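PDB 3GY9: GCN5-related N-acetyltransferase from Exiguobacterium sibiricum 255-15, which binds coenzyme A and probably transfers an acyl group from it, as GNAT-family acetyltransferases do, to an acceptor that is not known. Local coordinates for residues M2-E7 against H91-A96; V61-G66 against V82-E87; A96-I101 against P121-L126. One frame throughout, in Å; residues are numbered along the deposited sequence.

Interaction 1 (M2-E7 against H91-A96). With COA (coenzyme A), chain B.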
loop_
_atom_site.group_PDB
_atom_site.type_symbol
_atom_site.label_atom_id
_atom_site.label_comp_id
_atom_site.label_asym_id
_atom_site.label_seq_id
_atom_site.Cartn_x
_atom_site.Cartn_y
_atom_site.Cartn_z
HETATM N N MSE A 2 14.081 -7.741 -9.271
HETATM C CA MSE A 2 13.439 -7.202 -10.508
HETATM C C MSE A 2 13.524 -5.682 -10.569
HETATM O O MSE A 2 13.296 -4.993 -9.563
HETATM C CB MSE A 2 11.967 -7.601 -10.565
HETATM C CG MSE A 2 11.734 -9.010 -11.019
HETATM SE SE MSE A 2 9.850 -9.401 -10.971
HETATM C CE MSE A 2 9.910 -11.337 -11.358
ATOM N N ASP A 3 13.841 -5.164 -11.754
ATOM C CA ASP A 3 13.812 -3.731 -11.984
ATOM C C ASP A 3 12.358 -3.313 -12.171
ATOM O O ASP A 3 11.689 -3.740 -13.117
ATOM C CB ASP A 3 14.645 -3.348 -13.205
ATOM C CG ASP A 3 16.110 -3.688 -13.044
ATOM O OD1 ASP A 3 16.553 -3.928 -11.898
ATOM O OD2 ASP A 3 16.822 -3.710 -14.069
ATOM N N VAL A 4 11.851 -2.535 -11.220
ATOM C CA VAL A 4 10.548 -1.922 -11.343
ATOM C C VAL A 4 10.682 -0.439 -11.130
ATOM O O VAL A 4 11.669 0.035 -10.555
ATOM C CB VAL A 4 9.492 -2.464 -10.325
ATOM C CG1 VAL A 4 9.257 -3.940 -10.541
ATOM C CG2 VAL A 4 9.905 -2.182 -8.873
ATOM N N THR A 5 9.679 0.280 -11.604
ATOM C CA THR A 5 9.509 1.690 -11.300
ATOM C C THR A 5 8.210 1.815 -10.499
ATOM O O THR A 5 7.231 1.141 -10.791
ATOM C CB THR A 5 9.442 2.512 -12.588
ATOM O OG1 THR A 5 8.328 2.078 -13.375
ATOM C CG2 THR A 5 10.703 2.339 -13.391
ATOM N N ILE A 6 8.217 2.643 -9.461
ATOM C CA ILE A 6 7.022 2.871 -8.675
ATOM C C ILE A 6 6.477 4.235 -9.094
ATOM O O ILE A 6 7.179 5.254 -8.972
ATOM C CB ILE A 6 7.294 2.895 -7.154
ATOM C CG1 ILE A 6 8.074 1.662 -6.660
ATOM C CG2 ILE A 6 5.980 3.041 -6.390
ATOM C CD1 ILE A 6 7.345 0.373 -6.740
ATOM N N GLU A 7 5.232 4.251 -9.559
ATOM C CA GLU A 7 4.604 5.445 -10.112
ATOM C C GLU A 7 3.347 5.799 -9.318
ATOM O O GLU A 7 2.627 4.903 -8.896
ATOM C CB GLU A 7 4.225 5.195 -11.584
ATOM C CG GLU A 7 3.241 6.210 -12.128
ATOM C CD GLU A 7 3.117 6.213 -13.624
ATOM O OE1 GLU A 7 3.471 7.244 -14.230
ATOM O OE2 GLU A 7 2.660 5.200 -14.188
ATOM N N HIS A 91 11.021 -10.397 -4.740
ATOM C CA HIS A 91 12.033 -9.699 -5.553
ATOM C C HIS A 91 12.212 -8.244 -5.146
ATOM O O HIS A 91 12.752 -7.444 -5.909
ATOM C CB HIS A 91 11.662 -9.748 -7.037
ATOM C CG HIS A 91 11.805 -11.102 -7.636
ATOM N ND1 HIS A 91 10.723 -11.887 -7.965
ATOM C CD2 HIS A 91 12.907 -11.826 -7.938
ATOM C CE1 HIS A 91 11.153 -13.037 -8.454
ATOM N NE2 HIS A 91 12.474 -13.027 -8.443
ATOM N N GLY A 92 11.727 -7.896 -3.961
ATOM C CA GLY A 92 11.928 -6.566 -3.394
ATOM C C GLY A 92 10.911 -5.514 -3.782
ATOM O O GLY A 92 11.032 -4.372 -3.387
ATOM N N ILE A 93 9.901 -5.880 -4.566
ATOM C CA ILE A 93 8.891 -4.901 -4.996
ATOM C C ILE A 93 8.061 -4.368 -3.812
ATOM O O ILE A 93 7.869 -3.155 -3.674
ATOM C CB ILE A 93 7.979 -5.510 -6.087
ATOM C CG1 ILE A 93 8.813 -5.848 -7.343
ATOM C CG2 ILE A 93 6.843 -4.558 -6.436
ATOM C CD1 ILE A 93 8.060 -6.677 -8.360
ATOM N N GLY A 94 7.538 -5.267 -2.988
ATOM C CA GLY A 94 6.733 -4.842 -1.851
ATOM C C GLY A 94 7.529 -3.906 -0.952
ATOM O O GLY A 94 7.002 -2.893 -0.456
ATOM N N THR A 95 8.783 -4.244 -0.698
ATOM C CA THR A 95 9.628 -3.376 0.106
ATOM C C THR A 95 9.757 -1.990 -0.505
ATOM O O THR A 95 9.585 -1.001 0.197
ATOM C CB THR A 95 10.996 -4.009 0.355
ATOM O OG1 THR A 95 10.807 -5.241 1.056
ATOM C CG2 THR A 95 11.868 -3.094 1.186
ATOM N N ALA A 96 10.032 -1.906 -1.807
ATOM C CA ALA A 96 10.203 -0.607 -2.451
ATOM C C ALA A 96 8.908 0.196 -2.404
ATOM O O ALA A 96 8.919 1.396 -2.160
ATOM C CB ALA A 96 10.636 -0.779 -3.888
HETATM N N1A COA B . 4.496 -13.958 0.281
HETATM C C2A COA B . 4.384 -13.261 1.470
HETATM N N3A COA B . 5.469 -12.590 2.000
HETATM C C4A COA B . 6.653 -12.615 1.339
HETATM C C5A COA B . 6.790 -13.311 0.140
HETATM C C6A COA B . 5.697 -13.988 -0.390
HETATM N N6A COA B . 5.821 -14.747 -1.471
HETATM N N7A COA B . 8.074 -13.158 -0.272
HETATM C C8A COA B . 8.737 -12.394 0.622
HETATM N N9A COA B . 7.863 -12.063 1.628
HETATM C C1B COA B . 8.146 -11.281 2.835
HETATM C C2B COA B . 9.435 -11.724 3.511
HETATM O O2B COA B . 9.296 -11.609 4.914
HETATM C C3B COA B . 10.454 -10.740 3.000
HETATM O O3B COA B . 11.534 -10.529 3.876
HETATM P P3B COA B . 12.974 -11.091 3.432
HETATM O O7A COA B . 13.999 -10.746 4.487
HETATM O O8A COA B . 12.839 -12.583 3.264
HETATM O O9A COA B . 13.391 -10.482 2.114
HETATM C C4B COA B . 9.616 -9.487 2.871
HETATM O O4B COA B . 8.333 -9.927 2.468
HETATM C C5B COA B . 10.197 -8.469 1.886
HETATM O O5B COA B . 10.342 -9.062 0.621
HETATM P P1A COA B . 9.809 -8.370 -0.746
HETATM O O1A COA B . 10.106 -6.904 -0.777
HETATM O O2A COA B . 10.421 -9.182 -1.841
HETATM O O3A COA B . 8.251 -8.692 -0.611
HETATM P P2A COA B . 7.166 -8.841 -1.778
HETATM O O4A COA B . 7.514 -8.033 -3.016
HETATM O O5A COA B . 6.858 -10.281 -1.973
HETATM O O6A COA B . 5.928 -8.116 -1.063
HETATM C CBP COA B . 3.869 -8.774 0.046
HETATM C CCP COA B . 5.386 -8.610 0.161
HETATM C CDP COA B . 3.236 -7.400 -0.154
HETATM C CEP COA B . 3.366 -9.381 1.372
HETATM C CAP COA B . 3.533 -9.681 -1.154
HETATM O OAP COA B . 4.250 -10.891 -1.040
HETATM C C9P COA B . 2.061 -9.982 -1.210
HETATM O O9P COA B . 1.157 -9.100 -1.818
HETATM N N8P COA B . 1.702 -11.124 -0.633
HETATM C C7P COA B . 0.317 -11.577 -0.604
HETATM C C6P COA B . -0.003 -12.306 0.702
HETATM C C5P COA B . 0.757 -13.611 0.780
HETATM O O5P COA B . 1.733 -13.815 0.038
HETATM N N4P COA B . 0.319 -14.503 1.666
HETATM C C3P COA B . 1.108 -15.653 2.052
HETATM C C2P COA B . 1.221 -16.685 0.931
HETATM S S1P COA B . -0.362 -17.270 0.275
HETATM O O HOH W 1 12.374 -4.834 -7.068
#

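Interaction 2 (V61-G66 against V82-E87). With COA (coenzyme A), chain B.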
loop_
_atom_site.group_PDB
_atom_site.type_symbol
_atom_site.label_atom_id
_atom_site.label_comp_id
_atom_site.label_asym_id
_atom_site.label_seq_id
_atom_site.Cartn_x
_atom_site.Cartn_y
_atom_site.Cartn_z
ATOM N N VAL A 61 1.761 -3.847 -14.907
ATOM C CA VAL A 61 1.521 -3.583 -13.484
ATOM C C VAL A 61 1.855 -4.845 -12.694
ATOM O O VAL A 61 1.253 -5.912 -12.926
ATOM C CB VAL A 61 0.038 -3.227 -13.209
ATOM C CG1 VAL A 61 -0.229 -3.160 -11.700
ATOM C CG2 VAL A 61 -0.325 -1.935 -13.875
ATOM N N LEU A 62 2.812 -4.741 -11.768
ATOM C CA LEU A 62 3.179 -5.894 -10.938
ATOM C C LEU A 62 2.661 -5.808 -9.491
ATOM O O LEU A 62 2.657 -6.820 -8.784
ATOM C CB LEU A 62 4.692 -6.064 -10.900
ATOM C CG LEU A 62 5.430 -6.254 -12.230
ATOM C CD1 LEU A 62 6.891 -6.412 -11.985
ATOM C CD2 LEU A 62 4.882 -7.432 -13.008
ATOM N N ALA A 63 2.243 -4.610 -9.075
ATOM C CA ALA A 63 1.799 -4.372 -7.705
ATOM C C ALA A 63 1.103 -3.039 -7.604
ATOM O O ALA A 63 1.278 -2.159 -8.449
ATOM C CB ALA A 63 2.973 -4.374 -6.763
ATOM N N CYS A 64 0.306 -2.910 -6.549
ATOM C CA CYS A 64 -0.265 -1.627 -6.205
ATOM C C CYS A 64 -0.228 -1.450 -4.697
ATOM O O CYS A 64 -0.084 -2.426 -3.969
ATOM C CB CYS A 64 -1.717 -1.528 -6.719
ATOM S SG CYS A 64 -2.858 -2.743 -6.053
ATOM N N GLY A 65 -0.401 -0.200 -4.260
ATOM C CA GLY A 65 -0.509 0.087 -2.826
ATOM C C GLY A 65 -0.436 1.571 -2.580
ATOM O O GLY A 65 0.237 2.293 -3.296
ATOM N N GLY A 66 -1.102 2.019 -1.524
ATOM C CA GLY A 66 -1.135 3.433 -1.263
ATOM C C GLY A 66 -1.535 3.731 0.143
ATOM O O GLY A 66 -1.420 2.891 1.026
ATOM N N VAL A 82 -2.458 -2.945 -0.620
ATOM C CA VAL A 82 -1.136 -3.402 -1.021
ATOM C C VAL A 82 -1.223 -4.833 -1.517
ATOM O O VAL A 82 -1.667 -5.718 -0.801
ATOM C CB VAL A 82 -0.161 -3.358 0.174
ATOM C CG1 VAL A 82 1.145 -4.059 -0.183
ATOM C CG2 VAL A 82 0.074 -1.918 0.596
ATOM N N TYR A 83 -0.803 -5.043 -2.755
ATOM C CA TYR A 83 -0.867 -6.375 -3.380
ATOM C C TYR A 83 0.217 -6.484 -4.442
ATOM O O TYR A 83 0.362 -5.581 -5.269
ATOM C CB TYR A 83 -2.236 -6.596 -4.039
ATOM C CG TYR A 83 -2.371 -7.971 -4.628
ATOM C CD1 TYR A 83 -2.678 -9.066 -3.830
ATOM C CD2 TYR A 83 -2.176 -8.178 -5.980
ATOM C CE1 TYR A 83 -2.789 -10.341 -4.371
ATOM C CE2 TYR A 83 -2.278 -9.463 -6.525
ATOM C CZ TYR A 83 -2.575 -10.528 -5.720
ATOM O OH TYR A 83 -2.687 -11.804 -6.243
ATOM N N VAL A 84 0.974 -7.580 -4.412
ATOM C CA VAL A 84 1.991 -7.866 -5.429
ATOM C C VAL A 84 1.561 -9.137 -6.145
ATOM O O VAL A 84 1.167 -10.109 -5.498
ATOM C CB VAL A 84 3.375 -8.109 -4.788
ATOM C CG1 VAL A 84 4.433 -8.445 -5.845
ATOM C CG2 VAL A 84 3.789 -6.881 -4.002
ATOM N N LEU A 85 1.623 -9.126 -7.481
ATOM C CA LEU A 85 1.291 -10.322 -8.274
ATOM C C LEU A 85 2.109 -11.499 -7.787
ATOM O O LEU A 85 3.309 -11.359 -7.526
ATOM C CB LEU A 85 1.583 -10.125 -9.769
ATOM C CG LEU A 85 0.629 -9.299 -10.630
ATOM C CD1 LEU A 85 1.199 -9.234 -12.036
ATOM C CD2 LEU A 85 -0.782 -9.893 -10.647
ATOM N N PRO A 86 1.465 -12.677 -7.644
ATOM C CA PRO A 86 2.191 -13.833 -7.125
ATOM C C PRO A 86 3.550 -14.095 -7.785
ATOM O O PRO A 86 4.544 -14.313 -7.088
ATOM C CB PRO A 86 1.214 -14.995 -7.357
ATOM C CG PRO A 86 -0.118 -14.355 -7.243
ATOM C CD PRO A 86 0.037 -13.013 -7.887
ATOM N N GLU A 87 3.614 -14.037 -9.112
ATOM C CA GLU A 87 4.866 -14.351 -9.820
ATOM C C GLU A 87 5.964 -13.297 -9.622
ATOM O O GLU A 87 7.142 -13.572 -9.899
ATOM C CB GLU A 87 4.592 -14.557 -11.316
ATOM C CG GLU A 87 4.143 -13.286 -12.048
ATOM C CD GLU A 87 3.330 -13.574 -13.305
ATOM O OE1 GLU A 87 2.096 -13.321 -13.295
ATOM O OE2 GLU A 87 3.930 -14.066 -14.289
HETATM N N1A COA B . 4.496 -13.958 0.281
HETATM C C2A COA B . 4.384 -13.261 1.470
HETATM N N3A COA B . 5.469 -12.590 2.000
HETATM C C4A COA B . 6.653 -12.615 1.339
HETATM C C5A COA B . 6.790 -13.311 0.140
HETATM C C6A COA B . 5.697 -13.988 -0.390
HETATM N N6A COA B . 5.821 -14.747 -1.471
HETATM N N7A COA B . 8.074 -13.158 -0.272
HETATM C C8A COA B . 8.737 -12.394 0.622
HETATM N N9A COA B . 7.863 -12.063 1.628
HETATM C C1B COA B . 8.146 -11.281 2.835
HETATM C C2B COA B . 9.435 -11.724 3.511
HETATM O O2B COA B . 9.296 -11.609 4.914
HETATM C C3B COA B . 10.454 -10.740 3.000
HETATM O O3B COA B . 11.534 -10.529 3.876
HETATM P P3B COA B . 12.974 -11.091 3.432
HETATM O O7A COA B . 13.999 -10.746 4.487
HETATM O O8A COA B . 12.839 -12.583 3.264
HETATM O O9A COA B . 13.391 -10.482 2.114
HETATM C C4B COA B . 9.616 -9.487 2.871
HETATM O O4B COA B . 8.333 -9.927 2.468
HETATM C C5B COA B . 10.197 -8.469 1.886
HETATM O O5B COA B . 10.342 -9.062 0.621
HETATM P P1A COA B . 9.809 -8.370 -0.746
HETATM O O1A COA B . 10.106 -6.904 -0.777
HETATM O O2A COA B . 10.421 -9.182 -1.841
HETATM O O3A COA B . 8.251 -8.692 -0.611
HETATM P P2A COA B . 7.166 -8.841 -1.778
HETATM O O4A COA B . 7.514 -8.033 -3.016
HETATM O O5A COA B . 6.858 -10.281 -1.973
HETATM O O6A COA B . 5.928 -8.116 -1.063
HETATM C CBP COA B . 3.869 -8.774 0.046
HETATM C CCP COA B . 5.386 -8.610 0.161
HETATM C CDP COA B . 3.236 -7.400 -0.154
HETATM C CEP COA B . 3.366 -9.381 1.372
HETATM C CAP COA B . 3.533 -9.681 -1.154
HETATM O OAP COA B . 4.250 -10.891 -1.040
HETATM C C9P COA B . 2.061 -9.982 -1.210
HETATM O O9P COA B . 1.157 -9.100 -1.818
HETATM N N8P COA B . 1.702 -11.124 -0.633
HETATM C C7P COA B . 0.317 -11.577 -0.604
HETATM C C6P COA B . -0.003 -12.306 0.702
HETATM C C5P COA B . 0.757 -13.611 0.780
HETATM O O5P COA B . 1.733 -13.815 0.038
HETATM N N4P COA B . 0.319 -14.503 1.666
HETATM C C3P COA B . 1.108 -15.653 2.052
HETATM C C2P COA B . 1.221 -16.685 0.931
HETATM S S1P COA B . -0.362 -17.270 0.275
#

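Interaction 3 (A96-I101 against P121-L126). With COA (coenzyme A), chain B.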
loop_
_atom_site.group_PDB
_atom_site.type_symbol
_atom_site.label_atom_id
_atom_site.label_comp_id
_atom_site.label_asym_id
_atom_site.label_seq_id
_atom_site.Cartn_x
_atom_site.Cartn_y
_atom_site.Cartn_z
ATOM N N ALA A 96 10.032 -1.906 -1.807
ATOM C CA ALA A 96 10.203 -0.607 -2.451
ATOM C C ALA A 96 8.908 0.196 -2.404
ATOM O O ALA A 96 8.919 1.396 -2.160
ATOM C CB ALA A 96 10.636 -0.779 -3.888
ATOM N N LEU A 97 7.790 -0.484 -2.620
ATOM C CA LEU A 97 6.488 0.156 -2.553
ATOM C C LEU A 97 6.199 0.720 -1.148
ATOM O O LEU A 97 5.831 1.887 -1.005
ATOM C CB LEU A 97 5.436 -0.862 -2.965
ATOM C CG LEU A 97 3.974 -0.479 -2.944
ATOM C CD1 LEU A 97 3.661 0.672 -3.901
ATOM C CD2 LEU A 97 3.129 -1.710 -3.296
ATOM N N LEU A 98 6.366 -0.107 -0.116
ATOM C CA LEU A 98 6.118 0.352 1.247
ATOM C C LEU A 98 7.060 1.459 1.660
ATOM O O LEU A 98 6.650 2.401 2.325
ATOM C CB LEU A 98 6.188 -0.796 2.234
ATOM C CG LEU A 98 4.838 -1.420 2.610
ATOM C CD1 LEU A 98 4.008 -0.433 3.464
ATOM C CD2 LEU A 98 4.046 -1.826 1.386
ATOM N N GLU A 99 8.324 1.365 1.280
ATOM C CA GLU A 99 9.296 2.416 1.649
ATOM C C GLU A 99 8.897 3.769 1.054
ATOM O O GLU A 99 8.999 4.790 1.725
ATOM C CB GLU A 99 10.736 2.026 1.280
ATOM C CG GLU A 99 11.262 0.929 2.190
ATOM C CD GLU A 99 12.686 0.512 1.905
ATOM O OE1 GLU A 99 13.229 0.862 0.832
ATOM O OE2 GLU A 99 13.250 -0.194 2.771
ATOM N N LYS A 100 8.389 3.757 -0.172
ATOM C CA LYS A 100 7.903 4.974 -0.810
ATOM C C LYS A 100 6.653 5.511 -0.104
ATOM O O LYS A 100 6.565 6.704 0.214
ATOM C CB LYS A 100 7.619 4.731 -2.296
ATOM C CG LYS A 100 7.305 5.994 -3.072
ATOM C CD LYS A 100 7.211 5.716 -4.562
ATOM C CE LYS A 100 6.914 6.974 -5.349
ATOM N NZ LYS A 100 8.163 7.753 -5.663
ATOM N N ILE A 101 5.707 4.610 0.149
ATOM C CA ILE A 101 4.479 4.962 0.852
ATOM C C ILE A 101 4.776 5.568 2.218
ATOM O O ILE A 101 4.228 6.611 2.590
ATOM C CB ILE A 101 3.585 3.714 1.026
ATOM C CG1 ILE A 101 2.990 3.297 -0.330
ATOM C CG2 ILE A 101 2.462 3.993 2.030
ATOM C CD1 ILE A 101 2.322 1.930 -0.332
ATOM N N PRO A 121 5.279 -10.969 8.990
ATOM C CA PRO A 121 6.740 -10.873 8.875
ATOM C C PRO A 121 7.214 -9.702 7.996
ATOM O O PRO A 121 8.148 -8.988 8.379
ATOM C CB PRO A 121 7.113 -12.206 8.226
ATOM C CG PRO A 121 6.038 -13.141 8.696
ATOM C CD PRO A 121 4.799 -12.321 8.641
ATOM N N PHE A 122 6.562 -9.531 6.850
ATOM C CA PHE A 122 6.855 -8.410 5.953
ATOM C C PHE A 122 6.738 -7.081 6.697
ATOM O O PHE A 122 7.677 -6.273 6.698
ATOM C CB PHE A 122 5.912 -8.441 4.752
ATOM C CG PHE A 122 6.000 -7.224 3.856
ATOM C CD1 PHE A 122 7.191 -6.900 3.223
ATOM C CD2 PHE A 122 4.889 -6.432 3.628
ATOM C CE1 PHE A 122 7.270 -5.783 2.391
ATOM C CE2 PHE A 122 4.964 -5.344 2.779
ATOM C CZ PHE A 122 6.169 -5.022 2.169
ATOM N N TYR A 123 5.593 -6.858 7.341
ATOM C CA TYR A 123 5.356 -5.569 8.008
ATOM C C TYR A 123 6.240 -5.356 9.235
ATOM O O TYR A 123 6.713 -4.244 9.468
ATOM C CB TYR A 123 3.857 -5.365 8.291
ATOM C CG TYR A 123 3.090 -5.146 7.002
ATOM C CD1 TYR A 123 3.309 -4.001 6.253
ATOM C CD2 TYR A 123 2.170 -6.083 6.514
ATOM C CE1 TYR A 123 2.641 -3.763 5.078
ATOM C CE2 TYR A 123 1.494 -5.850 5.314
ATOM C CZ TYR A 123 1.747 -4.690 4.597
ATOM O OH TYR A 123 1.115 -4.400 3.398
ATOM N N GLN A 124 6.499 -6.409 10.000
ATOM C CA GLN A 124 7.423 -6.256 11.115
ATOM C C GLN A 124 8.828 -5.933 10.639
ATOM O O GLN A 124 9.511 -5.134 11.269
ATOM C CB GLN A 124 7.403 -7.464 12.046
ATOM C CG GLN A 124 6.066 -7.557 12.789
ATOM C CD GLN A 124 6.178 -8.191 14.146
ATOM O OE1 GLN A 124 7.075 -7.864 14.927
ATOM N NE2 GLN A 124 5.246 -9.089 14.454
ATOM N N GLY A 125 9.240 -6.510 9.507
ATOM C CA GLY A 125 10.560 -6.215 8.935
ATOM C C GLY A 125 10.721 -4.755 8.549
ATOM O O GLY A 125 11.827 -4.216 8.536
ATOM N N LEU A 126 9.611 -4.105 8.240
ATOM C CA LEU A 126 9.603 -2.683 7.932
ATOM C C LEU A 126 9.531 -1.769 9.173
ATOM O O LEU A 126 9.595 -0.540 9.048
ATOM C CB LEU A 126 8.430 -2.373 7.025
ATOM C CG LEU A 126 8.471 -2.975 5.616
ATOM C CD1 LEU A 126 7.090 -2.868 4.968
ATOM C CD2 LEU A 126 9.537 -2.288 4.752
HETATM N N1A COA B . 4.496 -13.958 0.281
HETATM C C2A COA B . 4.384 -13.261 1.470
HETATM N N3A COA B . 5.469 -12.590 2.000
HETATM C C4A COA B . 6.653 -12.615 1.339
HETATM C C5A COA B . 6.790 -13.311 0.140
HETATM C C6A COA B . 5.697 -13.988 -0.390
HETATM N N6A COA B . 5.821 -14.747 -1.471
HETATM N N7A COA B . 8.074 -13.158 -0.272
HETATM C C8A COA B . 8.737 -12.394 0.622
HETATM N N9A COA B . 7.863 -12.063 1.628
HETATM C C1B COA B . 8.146 -11.281 2.835
HETATM C C2B COA B . 9.435 -11.724 3.511
HETATM O O2B COA B . 9.296 -11.609 4.914
HETATM C C3B COA B . 10.454 -10.740 3.000
HETATM O O3B COA B . 11.534 -10.529 3.876
HETATM P P3B COA B . 12.974 -11.091 3.432
HETATM O O7A COA B . 13.999 -10.746 4.487
HETATM O O8A COA B . 12.839 -12.583 3.264
HETATM O O9A COA B . 13.391 -10.482 2.114
HETATM C C4B COA B . 9.616 -9.487 2.871
HETATM O O4B COA B . 8.333 -9.927 2.468
HETATM C C5B COA B . 10.197 -8.469 1.886
HETATM O O5B COA B . 10.342 -9.062 0.621
HETATM P P1A COA B . 9.809 -8.370 -0.746
HETATM O O1A COA B . 10.106 -6.904 -0.777
HETATM O O2A COA B . 10.421 -9.182 -1.841
HETATM O O3A COA B . 8.251 -8.692 -0.611
HETATM P P2A COA B . 7.166 -8.841 -1.778
HETATM O O4A COA B . 7.514 -8.033 -3.016
HETATM O O5A COA B . 6.858 -10.281 -1.973
HETATM O O6A COA B . 5.928 -8.116 -1.063
HETATM C CBP COA B . 3.869 -8.774 0.046
HETATM C CCP COA B . 5.386 -8.610 0.161
HETATM C CDP COA B . 3.236 -7.400 -0.154
HETATM C CEP COA B . 3.366 -9.381 1.372
HETATM C CAP COA B . 3.533 -9.681 -1.154
HETATM O OAP COA B . 4.250 -10.891 -1.040
HETATM C C9P COA B . 2.061 -9.982 -1.210
HETATM O O9P COA B . 1.157 -9.100 -1.818
HETATM N N8P COA B . 1.702 -11.124 -0.633
HETATM C C7P COA B . 0.317 -11.577 -0.604
HETATM C C6P COA B . -0.003 -12.306 0.702
HETATM C C5P COA B . 0.757 -13.611 0.780
HETATM O O5P COA B . 1.733 -13.815 0.038
HETATM N N4P COA B . 0.319 -14.503 1.666
HETATM C C3P COA B . 1.108 -15.653 2.052
HETATM C C2P COA B . 1.221 -16.685 0.931
HETATM S S1P COA B . -0.362 -17.270 0.275
#

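Interaction 1 (M2-E7 against H91-A96)
Met2, deposited as selenomethionine, reaches over one face of the His91 imidazole, and Val4 and Ile6 carry the packing on to Ile93 and Ala96. SE of Met2 lies 4.5 Å from the centroid of the His91 ring, an oblique sulfur-aromatic contact at 33° from the ring normal. Beyond SE, the methyl CE lies over the same ring, 3.5 Å from ND1 of His91, while CG of Met2 stands above the plane nearer the rim. The Met2 chain is extended beyond CG (chi2 178°), which carries SE out across the imidazole.

Apolar contacts follow along the segment. CD1 of Ile93 meets CG1 of Val4 at 3.7 Å, the two side chains crossing at about a right angle, and the same methyl touches SE of Met2. CD1 of Ile93 is anti to its CA (chi2 169°), which carries it to this pair although its CB is not aimed at them. Ile6 CG1 only grazes Ala96 CB at 4.5 Å.

Polar linkage runs through one water, which donates to both Met2 O, at 2.7 Å, and His91 O. The other side of the 91-96 turn grips the coenzyme A pyrophosphate: Gly92 N donates to O2A at 2.8 Å, Gly94 N to O4A, and O1A takes both the N-H and the hydroxyl of Thr95, the latter from OG1 at 2.6 Å. These amides at the start of a helix, with Gly92 as N-cap, would also favour the phosphate charge through the helix dipole.

Around the contact, Ile93 further packs on Ala54 of strand 50-55 and on Leu62 and Ala63 of strand 61-69, while Ile6 touches Leu97 and Lys100, seating the start of helix 93-105 over the sheet beside strand 5-8, one of the sheet's two outermost strands.

Interaction 2 (V61-G66 against V82-E87)
Cys64 and Tyr83 pair through both of their backbone groups, the centre of an antiparallel contact between strands 61-66 and 82-84, whose axes come within 4.7 Å at 172°. Cys64 N donates to Tyr83 O and Tyr83 N to Cys64 O, each at 3.0 Å. A third bond, Leu85 N to Leu62 O, is the straightest at the hydrogen (172°) and extends the pairing just past the strand end. Between the Cys64-Tyr83 pair and the Leu85-Leu62 bond, Ala63 faces Val84 as a non-hydrogen-bonded pair; CA-H...O contacts supplement the amide bonds, among them Val82 CA to Cys64 O at 3.3 Å.

Side chains divide between the two faces of the sheet. On one, Ala63 CB meets Val84 CG2 at 3.8 Å. On the other, Cys64 SG lies 4.4 Å from Tyr83 CB, whereas the phenol leads away from Cys64, with CG anti to the backbone N (chi1 -177°), and its OH is hydrogen-bonded to Glu27. In the conformer given, one of two and so less certain, Leu85 turns CD1 toward Val61 O and CD2 of Leu62. Gly65 lies opposite Val82, whose CG2 comes to 4.0 Å from Gly65 CA.

Coenzyme A lies along the side of strand 82-84 turned away from 61-66. Val84 N donates to the pantetheine carbonyl O9P at 3.0 Å, and Val82 CG1 touches the methyl CDP. The amide of Val84 thus points to the cofactor while its neighbours' amides face strand 61-66. A beta hairpin whose second strand offers backbone groups to the pantetheine arm, ahead of the pyrophosphate-binding turn, is the arrangement of the coenzyme A site in the GNAT fold.

Interaction 3 (A96-I101 against P121-L126)
Leu98 of helix 93-105 fits among Phe122, Tyr123 and Leu126 of segment 121-126, its atoms divided mainly among the three. CB is 3.5 Å from CD1 of Leu126, the closest approach of the contact, and the two leucines cross at about a right angle. CG and CD2 lie against the CE2 and CZ corner of Phe122, with CG 3.9 Å from CZ. CD1 comes in the plane of the Tyr123 ring, at its edge, 3.9 Å from CE1. The chi1 of Leu98, -97°, is off the staggered positions and sets CG between Leu126 CD1 and the Phe122 ring.

Phe122 has CG anti to its backbone N (chi1 172°), and its ring is sandwiched between cofactor and leucine. CCP of coenzyme A sits 3.8 Å above the centre of one face, CD1 of Leu126 covers the opposite face toward the rim, and CD1 of Phe122 is 3.3 Å from the ribose O4B. In turn, Phe122 CD2 stands over the centre of the Tyr123 ring, 3.6 Å above its plane. Glu99 adds a marginal touch of CG on Leu126 CD2.

Leu98 also packs on Ile79 and Val82 of strand 76-84, and Tyr123 on Val82, while Leu97 and Ile101 lie on Phe52 of strand 50-55; helix 93-105 thus sits on the sheet with helix 120-125 at its flank.

All three contacts touch the same coenzyme A molecule. Along the chain, interaction 2 is nested inside the loop closed by interaction 1, and interaction 3 follows. The centres of interactions 1 and 2 lie about 9 Å apart. Those of interactions 1 and 3 are about 11 Å apart, and those of interactions 2 and 3 about 13 Å. Interactions 1 and 3 share Ala96 and helix 93-105, the next helix or strand after strand 76-84 of interaction 2. Leu62 CD1 packs on Val4 and Ile93, Gly94 O meets Phe122 CZ, and Val82 CG1 touches Tyr123 OH, so that hairpin, pyrophosphate-binding turn and helix 120-125 pack on one another around parts of the same cofactor site.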